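YonK protein (Bacillus subtilis, PDB 2H4O) is of unknown function but assembles as an octamer, its subunits joined in pairs by interleaved beta strands and a common apolar core. Local coordinates at the interface of chains A and B. Sequence-based numbering; all coordinates share one arbitrary frame. Chains: chain A/B, YonK protein.

Contact 1: the interface of chains A and B. Residues chain A 11, 22, 35, 39, 49-51; chain B 35, 39, 49, 51.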
loop_
_atom_site.group_PDB
_atom_site.type_symbol
_atom_site.label_atom_id
_atom_site.label_comp_id
_atom_site.label_asym_id
_atom_site.label_seq_id
_atom_site.Cartn_x
_atom_site.Cartn_y
_atom_site.Cartn_z
ATOM N N VAL A 11 3.229 -18.145 1.611
ATOM C CA VAL A 11 3.152 -19.424 0.937
ATOM C C VAL A 11 1.998 -19.403 -0.053
ATOM O O VAL A 11 0.866 -19.227 0.310
ATOM C CB VAL A 11 2.926 -20.600 1.955
ATOM C CG1 VAL A 11 3.477 -21.888 1.371
ATOM N N VAL A 22 1.235 -27.372 0.944
ATOM C CA VAL A 22 0.905 -26.387 -0.072
ATOM C C VAL A 22 1.917 -26.595 -1.194
ATOM O O VAL A 22 3.132 -26.691 -0.958
ATOM C CB VAL A 22 1.039 -24.921 0.443
ATOM C CG1 VAL A 22 0.613 -23.953 -0.647
ATOM C CG2 VAL A 22 0.215 -24.731 1.711
ATOM N N PHE A 35 3.069 -27.250 5.102
ATOM C CA PHE A 35 2.471 -26.225 5.923
ATOM C C PHE A 35 2.608 -26.532 7.403
ATOM O O PHE A 35 2.678 -25.608 8.225
ATOM C CB PHE A 35 1.014 -26.087 5.518
ATOM C CG PHE A 35 0.416 -24.804 5.909
ATOM C CD1 PHE A 35 1.115 -23.624 5.717
ATOM C CD2 PHE A 35 -0.857 -24.758 6.461
ATOM C CE1 PHE A 35 0.564 -22.422 6.072
ATOM C CE2 PHE A 35 -1.422 -23.549 6.821
ATOM C CZ PHE A 35 -0.708 -22.375 6.623
ATOM N N LEU A 39 4.021 -23.905 9.825
ATOM C CA LEU A 39 3.125 -23.483 10.884
ATOM C C LEU A 39 3.708 -23.662 12.253
ATOM O O LEU A 39 3.491 -22.848 13.113
ATOM C CB LEU A 39 1.818 -24.249 10.775
ATOM C CG LEU A 39 0.516 -23.461 10.711
ATOM C CD1 LEU A 39 0.636 -22.347 9.686
ATOM C CD2 LEU A 39 -0.604 -24.413 10.356
ATOM N N ILE A 49 -2.401 -14.247 10.765
ATOM C CA ILE A 49 -2.523 -15.224 9.689
ATOM C C ILE A 49 -3.505 -14.751 8.623
ATOM O O ILE A 49 -4.633 -14.366 8.933
ATOM C CB ILE A 49 -2.965 -16.590 10.249
ATOM C CG1 ILE A 49 -2.069 -17.003 11.416
ATOM C CG2 ILE A 49 -2.944 -17.645 9.153
ATOM C CD1 ILE A 49 -2.206 -18.459 11.805
ATOM N N THR A 50 -3.069 -14.781 7.368
ATOM C CA THR A 50 -3.928 -14.411 6.250
ATOM C C THR A 50 -4.008 -15.533 5.220
ATOM O O THR A 50 -2.986 -16.025 4.743
ATOM C CB THR A 50 -3.420 -13.118 5.585
ATOM O OG1 THR A 50 -4.132 -11.992 6.116
ATOM C CG2 THR A 50 -3.787 -13.099 4.109
ATOM N N VAL A 51 -5.230 -15.935 4.884
ATOM C CA VAL A 51 -5.445 -16.996 3.910
ATOM C C VAL A 51 -6.380 -16.404 2.861
ATOM O O VAL A 51 -7.518 -16.002 3.136
ATOM C CB VAL A 51 -6.052 -18.237 4.584
ATOM C CG1 VAL A 51 -6.235 -19.314 3.578
ATOM C CG2 VAL A 51 -5.130 -18.711 5.713
ATOM N N PHE B 35 -8.431 -22.497 14.170
ATOM C CA PHE B 35 -7.713 -22.416 12.921
ATOM C C PHE B 35 -8.011 -23.600 12.018
ATOM O O PHE B 35 -7.967 -23.468 10.788
ATOM C CB PHE B 35 -6.231 -22.316 13.234
ATOM C CG PHE B 35 -5.435 -21.762 12.132
ATOM C CD1 PHE B 35 -5.888 -20.654 11.437
ATOM C CD2 PHE B 35 -4.219 -22.334 11.782
ATOM C CE1 PHE B 35 -5.150 -20.125 10.411
ATOM C CE2 PHE B 35 -3.466 -21.807 10.750
ATOM C CZ PHE B 35 -3.934 -20.695 10.062
ATOM N N LEU B 39 -9.082 -23.057 8.368
ATOM C CA LEU B 39 -8.202 -23.625 7.366
ATOM C C LEU B 39 -8.905 -24.559 6.428
ATOM O O LEU B 39 -8.603 -24.586 5.264
ATOM C CB LEU B 39 -7.055 -24.347 8.051
ATOM C CG LEU B 39 -5.629 -23.979 7.667
ATOM C CD1 LEU B 39 -5.466 -22.468 7.675
ATOM C CD2 LEU B 39 -4.683 -24.636 8.646
ATOM N N ILE B 49 -1.065 -17.906 1.692
ATOM C CA ILE B 49 -1.049 -17.916 3.150
ATOM C C ILE B 49 0.078 -17.046 3.695
ATOM O O ILE B 49 1.233 -17.184 3.290
ATOM C CB ILE B 49 -0.909 -19.357 3.677
ATOM C CG1 ILE B 49 -1.948 -20.268 3.023
ATOM C CG2 ILE B 49 -1.047 -19.384 5.192
ATOM C CD1 ILE B 49 -2.111 -21.603 3.715
ATOM N N VAL B 51 1.817 -15.727 7.382
ATOM C CA VAL B 51 1.902 -15.883 8.827
ATOM C C VAL B 51 3.003 -14.929 9.278
ATOM O O VAL B 51 4.173 -15.034 8.888
ATOM C CB VAL B 51 2.218 -17.340 9.199
ATOM C CG1 VAL B 51 2.270 -17.480 10.677
ATOM C CG2 VAL B 51 1.145 -18.265 8.612
#
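The end of the B:Ile49 side chain meets the outer end of the A:Phe35 ring, and the two-fold axis repeats the meeting between A:Ile49 and B:Phe35. The delta methyl of B:Ile49, CD1, lies over one face of the A:Phe35 ring, 3.8 Å from the ring centroid, as a CH-pi contact. Its other branch, CG2, stands on the same side of the ring plane but farther out, by the tip carbon CZ. Torsions in both residues set this up. In B:Ile49, chi1 of -51° puts CG1 beside the backbone N and CG2 anti to it, and the extended second torsion (-166°) carries CD1 out over the ring. In A:Phe35, CG is anti to the backbone N (chi1 -160°), which swings the ring off helix 35-40 toward the partner strand.

The opposite face of A:Phe35 is taken by its own chain: CD1 of A:Leu39, one helical turn on, sits 3.3 Å above the plane near the rim. At the ring edge, in plane, comes the partner's B:Leu39, whose CD2 is 3.9 Å from CE2 of A:Phe35; the leucine slants across the ring's direction. A flat aromatic suits a slot between two methyls, and the forked leucine serves one ring of each chain.

Beside this core, the side chains of A:Val51 and B:Ile49 run parallel, neighbour to neighbour, with their CG2 methyls 4.2 Å apart. Beta-branched residues suit these extended strands, whose antiparallel bridges pair position 49 of each chain with 51 of the other. On its far flank B:Ile49 bonds to A:Val11: B:Ile49 N donates to A:Val11 O at 2.7 Å, and A:Val11 N returns a bond to B:Ile49 O at 2.8 Å. The site thus joins two subunits of the octamer through a mutual apolar core and a continuous sheet.

Contact 2: the interface of chains A and B. Residues chain A 11, 13-15, 22, 52; chain B 42, 45-47, 49.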
loop_
_atom_site.group_PDB
_atom_site.type_symbol
_atom_site.label_atom_id
_atom_site.label_comp_id
_atom_site.label_asym_id
_atom_site.label_seq_id
_atom_site.Cartn_x
_atom_site.Cartn_y
_atom_site.Cartn_z
ATOM N N VAL A 11 3.229 -18.145 1.611
ATOM C CA VAL A 11 3.152 -19.424 0.937
ATOM C C VAL A 11 1.998 -19.403 -0.053
ATOM O O VAL A 11 0.866 -19.227 0.310
ATOM C CB VAL A 11 2.926 -20.600 1.955
ATOM C CG1 VAL A 11 3.477 -21.888 1.371
ATOM N N GLY A 13 0.112 -21.525 -3.179
ATOM C CA GLY A 13 -0.001 -22.768 -3.926
ATOM C C GLY A 13 -1.301 -23.538 -3.714
ATOM O O GLY A 13 -2.232 -23.057 -3.098
ATOM N N PHE A 14 -1.369 -24.751 -4.234
ATOM C CA PHE A 14 -2.557 -25.581 -4.074
ATOM C C PHE A 14 -2.534 -26.217 -2.681
ATOM O O PHE A 14 -1.639 -26.981 -2.341
ATOM C CB PHE A 14 -2.566 -26.653 -5.136
ATOM C CG PHE A 14 -3.798 -27.449 -5.147
ATOM C CD1 PHE A 14 -4.937 -26.970 -5.784
ATOM C CD2 PHE A 14 -3.850 -28.683 -4.496
ATOM C CE1 PHE A 14 -6.126 -27.727 -5.765
ATOM C CE2 PHE A 14 -5.019 -29.431 -4.476
ATOM C CZ PHE A 14 -6.157 -28.955 -5.110
ATOM N N PHE A 15 -3.535 -25.890 -1.876
ATOM C CA PHE A 15 -3.615 -26.358 -0.499
ATOM C C PHE A 15 -4.348 -27.656 -0.237
ATOM O O PHE A 15 -5.510 -27.816 -0.580
ATOM C CB PHE A 15 -4.235 -25.273 0.363
ATOM C CG PHE A 15 -4.324 -25.630 1.807
ATOM C CD1 PHE A 15 -3.206 -26.074 2.491
ATOM C CD2 PHE A 15 -5.507 -25.444 2.517
ATOM C CE1 PHE A 15 -3.257 -26.323 3.867
ATOM C CE2 PHE A 15 -5.558 -25.690 3.893
ATOM C CZ PHE A 15 -4.422 -26.128 4.564
ATOM N N VAL A 22 1.235 -27.372 0.944
ATOM C CA VAL A 22 0.905 -26.387 -0.072
ATOM C C VAL A 22 1.917 -26.595 -1.194
ATOM O O VAL A 22 3.132 -26.691 -0.958
ATOM C CB VAL A 22 1.039 -24.921 0.443
ATOM C CG1 VAL A 22 0.613 -23.953 -0.647
ATOM C CG2 VAL A 22 0.215 -24.731 1.711
ATOM N N LYS A 52 -5.881 -16.331 1.648
ATOM C CA LYS A 52 -6.619 -15.703 0.566
ATOM C C LYS A 52 -6.770 -16.745 -0.504
ATOM O O LYS A 52 -5.897 -17.588 -0.671
ATOM C CB LYS A 52 -5.812 -14.474 0.033
ATOM C CG LYS A 52 -6.493 -13.605 -1.007
ATOM C CD LYS A 52 -5.556 -13.176 -2.103
ATOM C CE LYS A 52 -4.544 -12.157 -1.649
ATOM N NZ LYS A 52 -3.481 -11.895 -2.685
ATOM N N PHE B 42 -10.602 -23.730 3.093
ATOM C CA PHE B 42 -9.730 -23.532 1.940
ATOM C C PHE B 42 -9.080 -24.809 1.395
ATOM O O PHE B 42 -8.429 -24.785 0.347
ATOM C CB PHE B 42 -8.636 -22.503 2.273
ATOM C CG PHE B 42 -9.159 -21.121 2.576
ATOM C CD1 PHE B 42 -9.263 -20.668 3.889
ATOM C CD2 PHE B 42 -9.517 -20.262 1.543
ATOM C CE1 PHE B 42 -9.703 -19.388 4.166
ATOM C CE2 PHE B 42 -9.964 -18.971 1.812
ATOM C CZ PHE B 42 -10.054 -18.535 3.127
ATOM N N LYS B 45 -7.792 -25.850 -2.693
ATOM C CA LYS B 45 -7.765 -24.667 -3.545
ATOM C C LYS B 45 -6.374 -24.041 -3.573
ATOM O O LYS B 45 -5.654 -24.057 -2.575
ATOM C CB LYS B 45 -8.795 -23.640 -3.070
ATOM C CG LYS B 45 -9.577 -24.070 -1.840
ATOM C CD LYS B 45 -10.982 -23.489 -1.848
ATOM C CE LYS B 45 -11.862 -24.187 -2.874
ATOM N NZ LYS B 45 -13.251 -23.651 -2.870
ATOM N N ASN B 46 -6.004 -23.489 -4.725
ATOM C CA ASN B 46 -5.008 -22.425 -4.779
ATOM C C ASN B 46 -5.270 -21.338 -3.740
ATOM O O ASN B 46 -6.336 -20.723 -3.727
ATOM C CB ASN B 46 -4.955 -21.812 -6.180
ATOM C CG ASN B 46 -4.651 -22.838 -7.253
ATOM O OD1 ASN B 46 -3.762 -23.675 -7.095
ATOM N ND2 ASN B 46 -5.391 -22.779 -8.355
ATOM N N VAL B 47 -4.290 -21.108 -2.872
ATOM C CA VAL B 47 -4.398 -20.072 -1.853
ATOM C C VAL B 47 -3.122 -19.238 -1.778
ATOM O O VAL B 47 -2.102 -19.593 -2.368
ATOM C CB VAL B 47 -4.689 -20.672 -0.465
ATOM C CG1 VAL B 47 -5.913 -21.574 -0.522
ATOM C CG2 VAL B 47 -3.478 -21.436 0.049
ATOM N N ILE B 49 -1.065 -17.906 1.692
ATOM C CA ILE B 49 -1.049 -17.916 3.150
ATOM C C ILE B 49 0.078 -17.046 3.695
ATOM O O ILE B 49 1.233 -17.184 3.290
ATOM C CB ILE B 49 -0.909 -19.357 3.677
ATOM C CG1 ILE B 49 -1.948 -20.268 3.023
ATOM C CG2 ILE B 49 -1.047 -19.384 5.192
ATOM C CD1 ILE B 49 -2.111 -21.603 3.715
#
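A:Phe14 and A:Phe15 both present their ring edges to chain B. In the plane of the A:Phe14 ring lies the amide oxygen OD1 of B:Asn46, 3.7 Å from CD1, where the slightly positive rim hydrogens would suit an oxygen. The amide plane is turned 76° from the ring plane. A:Phe15 has the backbone carbonyl carbon of B:Phe42 at its edge, in plane, and its CD2 is 3.7 Å from B:Phe42 O.

A:Phe15 lies on the other side of the backbone from A:Phe14, where its CB is 3.9 Å from CG2 of B:Val47. In that valine CG1 is anti to the carbonyl carbon (chi1 -54°), which sets CG2 between the backbone N and the carbonyl carbon, facing A:Phe15. B:Val47 is small and beta-branched, fitting between strand 46-55 of chain A and the A:Gly13 loop that links strands 4-12 and 14-16: its CB also rests 3.3 Å from A:Lys52 O.

Backbone bonds carry the pairing. A:Gly13 and B:Val47 exchange a reciprocal pair, A:Gly13 N to B:Val47 O (3.0 Å) and B:Val47 N to A:Gly13 O (2.8 Å). The very extended backbone here suits a residue without a side chain. This antiparallel ladder extends the subunit interface of the octamer to the start of strand 46-55 of chain B. At its end A:Phe15 N donates to B:Lys45 O at 2.9 Å, approaching from above the carbonyl plane, 50° out of it.

Contact 1 and contact 2 are neighbouring stretches of one two-fold interface, their C-alpha centres about 8 Å apart, and they share A:Val11, A:Val22 and B:Ile49. Strand 46-55 of chain B runs through both, inserted between strand 46-55 of chain A on one flank and the stretch from A:Val11 to A:Phe15 on the other. Contact 1 supplies the apolar core under this sheet, and contact 2 extends the backbone pairing to the start of the inserted strand. Because the axis repeats each patch with chains exchanged, the two subunits interlock, plausibly forming a dimeric unit within the octamer.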